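Local atomic coordinates of acetyl-CoA C-acetyltransferase (Syntrophomonas wolfei subsp. wolfei, PDB entry 7N7Z), a protein that probably catalyses the thiolase reaction in which two acetyl-CoA molecules and acetoacetyl-CoA plus free CoA are interconverted. Residues B[111-123]-B[253-267]. Numbering follows the deposited sequence.
Sequences TDISLVTAVESMS and INDCAAAAVFMSKKK
Val116 and Phe262 meet on one face of a two-strand antiparallel ladder: CG2 of Val116 lies 3.4 Å from CE1 of Phe262, meeting the ring obliquely, and Ser114 O sits at the ring edge. On the other face, Ile113 runs alongside Met263, its CG2 3.7 Å from Met263 CG. Val119 reaches the methyl of Ala257 with CG2, which lies anti to the backbone N because chi1 (64°) sets CG1 between N and the carbonyl carbon. The run Ala257-Ala260 puts methyls on both faces in turn, Ala257 and Ala259 beside Val119 and Thr117, Ala258 and Ala260 on the side of Val116 and Phe262. Paired backbone bonds join Ser114 to Phe262, Val116 to Ala260, Ala118 to Ala258 and Glu120 to Cys256.

Polar groups close both ends. Asp255 turns its carboxylate onto the 3-10 turn after strand 113-121: Ser123 OG donates to the syn lone pair of OD2 (2.6 Å), and Ser123 N to OD1 (2.9 Å), so two bonds fix the carboxylate's rotation. Nearby, Asn254 OD1 accepts from the backbone N of His358, a predicted catalytic residue. At the other end, Ser264 N binds Asp112 O, while Ser264 OG caps helix 265-270 by accepting from Lys267 N. One water bridges Asp112 OD2 and Lys267 NZ.

Both are inner strands of the mixed sheet, within the N-terminal thiolase domain: 113-121 also pairs with strand 54-58, and 254-264 with strand 8-20. Helix 94-107 packs over Val116 and Phe262.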
# COMPACT_ATOMS: atom_id res chain seq x y z
N THR B 111 -33.99 -18.02 20.93
CA THR B 111 -34.10 -18.59 19.60
C THR B 111 -34.42 -20.08 19.74
O THR B 111 -34.11 -20.71 20.75
CB THR B 111 -32.82 -18.41 18.78
OG1 THR B 111 -31.73 -19.06 19.44
CG2 THR B 111 -32.49 -16.93 18.60
N ASP B 112 -35.04 -20.63 18.70
CA ASP B 112 -35.31 -22.06 18.62
C ASP B 112 -34.33 -22.79 17.71
O ASP B 112 -33.99 -23.94 17.99
CB ASP B 112 -36.74 -22.30 18.13
CG ASP B 112 -37.77 -21.61 18.99
OD1 ASP B 112 -37.52 -21.44 20.20
OD2 ASP B 112 -38.84 -21.24 18.46
N ILE B 113 -33.88 -22.14 16.64
CA ILE B 113 -32.94 -22.72 15.69
C ILE B 113 -31.87 -21.68 15.41
O ILE B 113 -32.18 -20.54 15.04
CB ILE B 113 -33.63 -23.14 14.38
CG1 ILE B 113 -34.94 -23.88 14.68
CG2 ILE B 113 -32.69 -24.00 13.54
CD1 ILE B 113 -35.71 -24.29 13.44
N SER B 114 -30.60 -22.07 15.57
CA SER B 114 -29.48 -21.17 15.37
C SER B 114 -28.46 -21.83 14.45
O SER B 114 -28.10 -22.99 14.65
CB SER B 114 -28.81 -20.80 16.70
OG SER B 114 -29.62 -19.90 17.44
N LEU B 115 -28.02 -21.09 13.44
CA LEU B 115 -26.94 -21.53 12.57
C LEU B 115 -25.63 -20.97 13.10
O LEU B 115 -25.54 -19.79 13.45
CB LEU B 115 -27.18 -21.06 11.13
CG LEU B 115 -26.02 -21.27 10.15
CD1 LEU B 115 -25.64 -22.74 10.07
CD2 LEU B 115 -26.39 -20.73 8.77
N VAL B 116 -24.61 -21.82 13.18
CA VAL B 116 -23.27 -21.41 13.58
C VAL B 116 -22.32 -21.73 12.43
O VAL B 116 -22.24 -22.88 11.99
CB VAL B 116 -22.81 -22.12 14.87
CG1 VAL B 116 -21.39 -21.70 15.22
CG2 VAL B 116 -23.76 -21.79 16.01
N THR B 117 -21.63 -20.70 11.94
CA THR B 117 -20.61 -20.86 10.92
C THR B 117 -19.26 -20.48 11.50
O THR B 117 -19.15 -19.53 12.29
CB THR B 117 -20.91 -20.00 9.68
OG1 THR B 117 -20.95 -18.62 10.06
CG2 THR B 117 -22.23 -20.40 9.06
N ALA B 118 -18.23 -21.22 11.12
CA ALA B 118 -16.86 -20.98 11.58
C ALA B 118 -15.94 -21.13 10.38
O ALA B 118 -15.91 -22.19 9.75
CB ALA B 118 -16.48 -21.95 12.70
N VAL B 119 -15.20 -20.07 10.06
CA VAL B 119 -14.44 -20.04 8.82
C VAL B 119 -13.15 -19.26 9.02
O VAL B 119 -13.08 -18.33 9.82
CB VAL B 119 -15.26 -19.41 7.66
CG1 VAL B 119 -15.57 -17.95 7.96
CG2 VAL B 119 -14.51 -19.55 6.35
N GLU B 120 -12.12 -19.67 8.28
CA GLU B 120 -10.87 -18.92 8.20
C GLU B 120 -10.23 -19.24 6.87
O GLU B 120 -9.83 -20.38 6.63
CB GLU B 120 -9.93 -19.26 9.36
CG GLU B 120 -8.90 -18.18 9.64
CD GLU B 120 -9.52 -16.87 10.08
OE1 GLU B 120 -10.24 -16.88 11.10
OE2 GLU B 120 -9.30 -15.84 9.41
N SER B 121 -10.14 -18.24 5.99
CA SER B 121 -9.43 -18.36 4.72
C SER B 121 -8.13 -17.58 4.87
O SER B 121 -8.01 -16.43 4.43
CB SER B 121 -10.28 -17.84 3.56
OG SER B 121 -9.51 -17.72 2.38
N MET B 122 -7.15 -18.21 5.52
CA MET B 122 -5.89 -17.52 5.81
C MET B 122 -5.10 -17.22 4.55
O MET B 122 -4.25 -16.32 4.56
CB MET B 122 -5.04 -18.34 6.79
CG MET B 122 -5.85 -19.11 7.83
SD MET B 122 -4.87 -20.14 8.94
CE MET B 122 -3.84 -18.92 9.76
N SER B 123 -5.36 -17.95 3.46
CA SER B 123 -4.72 -17.65 2.19
C SER B 123 -5.15 -16.30 1.63
O SER B 123 -4.43 -15.71 0.82
CB SER B 123 -5.03 -18.74 1.17
OG SER B 123 -4.66 -20.02 1.66
N ILE B 253 -0.83 -23.32 8.65
CA ILE B 253 -1.69 -22.22 8.21
C ILE B 253 -2.58 -22.78 7.11
O ILE B 253 -2.07 -23.35 6.13
CB ILE B 253 -0.86 -21.03 7.73
CG1 ILE B 253 -0.05 -20.43 8.89
CG2 ILE B 253 -1.74 -19.96 7.10
CD1 ILE B 253 1.23 -21.19 9.23
N ASN B 254 -3.90 -22.67 7.28
CA ASN B 254 -4.81 -23.45 6.45
C ASN B 254 -6.15 -22.74 6.30
O ASN B 254 -6.51 -21.88 7.10
CB ASN B 254 -5.02 -24.85 7.03
CG ASN B 254 -3.72 -25.55 7.35
OD1 ASN B 254 -3.28 -25.57 8.49
ND2 ASN B 254 -3.09 -26.11 6.32
N ASP B 255 -6.88 -23.15 5.27
CA ASP B 255 -8.21 -22.64 4.96
C ASP B 255 -9.26 -23.70 5.29
O ASP B 255 -9.04 -24.89 5.05
CB ASP B 255 -8.32 -22.25 3.48
CG ASP B 255 -7.22 -21.31 3.04
OD1 ASP B 255 -6.77 -20.49 3.86
OD2 ASP B 255 -6.81 -21.39 1.86
N CYS B 256 -10.40 -23.26 5.82
CA CYS B 256 -11.50 -24.18 6.09
C CYS B 256 -12.72 -23.40 6.56
O CYS B 256 -12.61 -22.27 7.05
CB CYS B 256 -11.12 -25.22 7.14
SG CYS B 256 -12.41 -26.45 7.43
N ALA B 257 -13.88 -24.04 6.43
CA ALA B 257 -15.13 -23.54 6.99
C ALA B 257 -15.92 -24.72 7.53
O ALA B 257 -16.01 -25.77 6.89
CB ALA B 257 -15.96 -22.79 5.94
N ALA B 258 -16.48 -24.55 8.72
CA ALA B 258 -17.38 -25.51 9.33
C ALA B 258 -18.70 -24.82 9.67
O ALA B 258 -18.76 -23.60 9.82
CB ALA B 258 -16.77 -26.13 10.59
N ALA B 259 -19.76 -25.62 9.77
CA ALA B 259 -21.07 -25.08 10.10
C ALA B 259 -21.87 -26.13 10.86
O ALA B 259 -21.59 -27.33 10.77
CB ALA B 259 -21.82 -24.64 8.85
N ALA B 260 -22.86 -25.67 11.61
CA ALA B 260 -23.69 -26.55 12.40
C ALA B 260 -25.04 -25.89 12.64
O ALA B 260 -25.13 -24.67 12.76
CB ALA B 260 -23.02 -26.90 13.74
N VAL B 261 -26.08 -26.72 12.72
CA VAL B 261 -27.44 -26.27 13.01
C VAL B 261 -27.79 -26.77 14.40
O VAL B 261 -27.84 -27.98 14.65
CB VAL B 261 -28.44 -26.79 11.97
CG1 VAL B 261 -29.86 -26.35 12.33
CG2 VAL B 261 -28.06 -26.30 10.58
N PHE B 262 -28.04 -25.83 15.32
CA PHE B 262 -28.40 -26.14 16.69
C PHE B 262 -29.88 -25.89 16.90
O PHE B 262 -30.49 -25.06 16.22
CB PHE B 262 -27.57 -25.31 17.67
CG PHE B 262 -26.10 -25.58 17.59
CD1 PHE B 262 -25.30 -24.87 16.71
CD2 PHE B 262 -25.51 -26.54 18.39
CE1 PHE B 262 -23.94 -25.11 16.63
CE2 PHE B 262 -24.15 -26.79 18.32
CZ PHE B 262 -23.37 -26.07 17.43
N MET B 263 -30.46 -26.62 17.85
CA MET B 263 -31.89 -26.53 18.10
C MET B 263 -32.19 -26.88 19.55
O MET B 263 -31.47 -27.67 20.17
CB MET B 263 -32.68 -27.48 17.19
CG MET B 263 -32.88 -26.97 15.79
SD MET B 263 -33.90 -28.09 14.81
CE MET B 263 -33.14 -27.89 13.20
N SER B 264 -33.26 -26.29 20.07
CA SER B 264 -33.84 -26.79 21.31
C SER B 264 -34.37 -28.20 21.08
O SER B 264 -34.89 -28.52 20.00
CB SER B 264 -34.97 -25.87 21.78
OG SER B 264 -36.10 -25.98 20.94
N LYS B 265 -34.21 -29.06 22.08
CA LYS B 265 -34.69 -30.44 21.97
C LYS B 265 -36.14 -30.48 21.53
O LYS B 265 -36.53 -31.32 20.71
CB LYS B 265 -34.52 -31.15 23.32
CG LYS B 265 -34.31 -32.65 23.22
CD LYS B 265 -34.26 -33.28 24.61
CE LYS B 265 -34.21 -34.79 24.56
NZ LYS B 265 -32.82 -35.30 24.37
N LYS B 266 -36.97 -29.57 22.05
CA LYS B 266 -38.39 -29.60 21.75
C LYS B 266 -38.70 -29.08 20.35
O LYS B 266 -39.69 -29.51 19.74
CB LYS B 266 -39.15 -28.79 22.80
CG LYS B 266 -39.12 -29.41 24.19
CD LYS B 266 -39.60 -28.43 25.25
CE LYS B 266 -40.63 -29.08 26.18
NZ LYS B 266 -41.55 -28.07 26.78
N LYS B 267 -37.89 -28.16 19.82
CA LYS B 267 -38.10 -27.71 18.45
C LYS B 267 -37.71 -28.80 17.45
O LYS B 267 -38.36 -28.96 16.41
CB LYS B 267 -37.30 -26.43 18.18
CG LYS B 267 -37.56 -25.81 16.81
CD LYS B 267 -38.96 -25.22 16.70
CE LYS B 267 -39.27 -24.78 15.27
NZ LYS B 267 -40.59 -24.10 15.16
O HOH W 1 -40.59 -21.56 16.56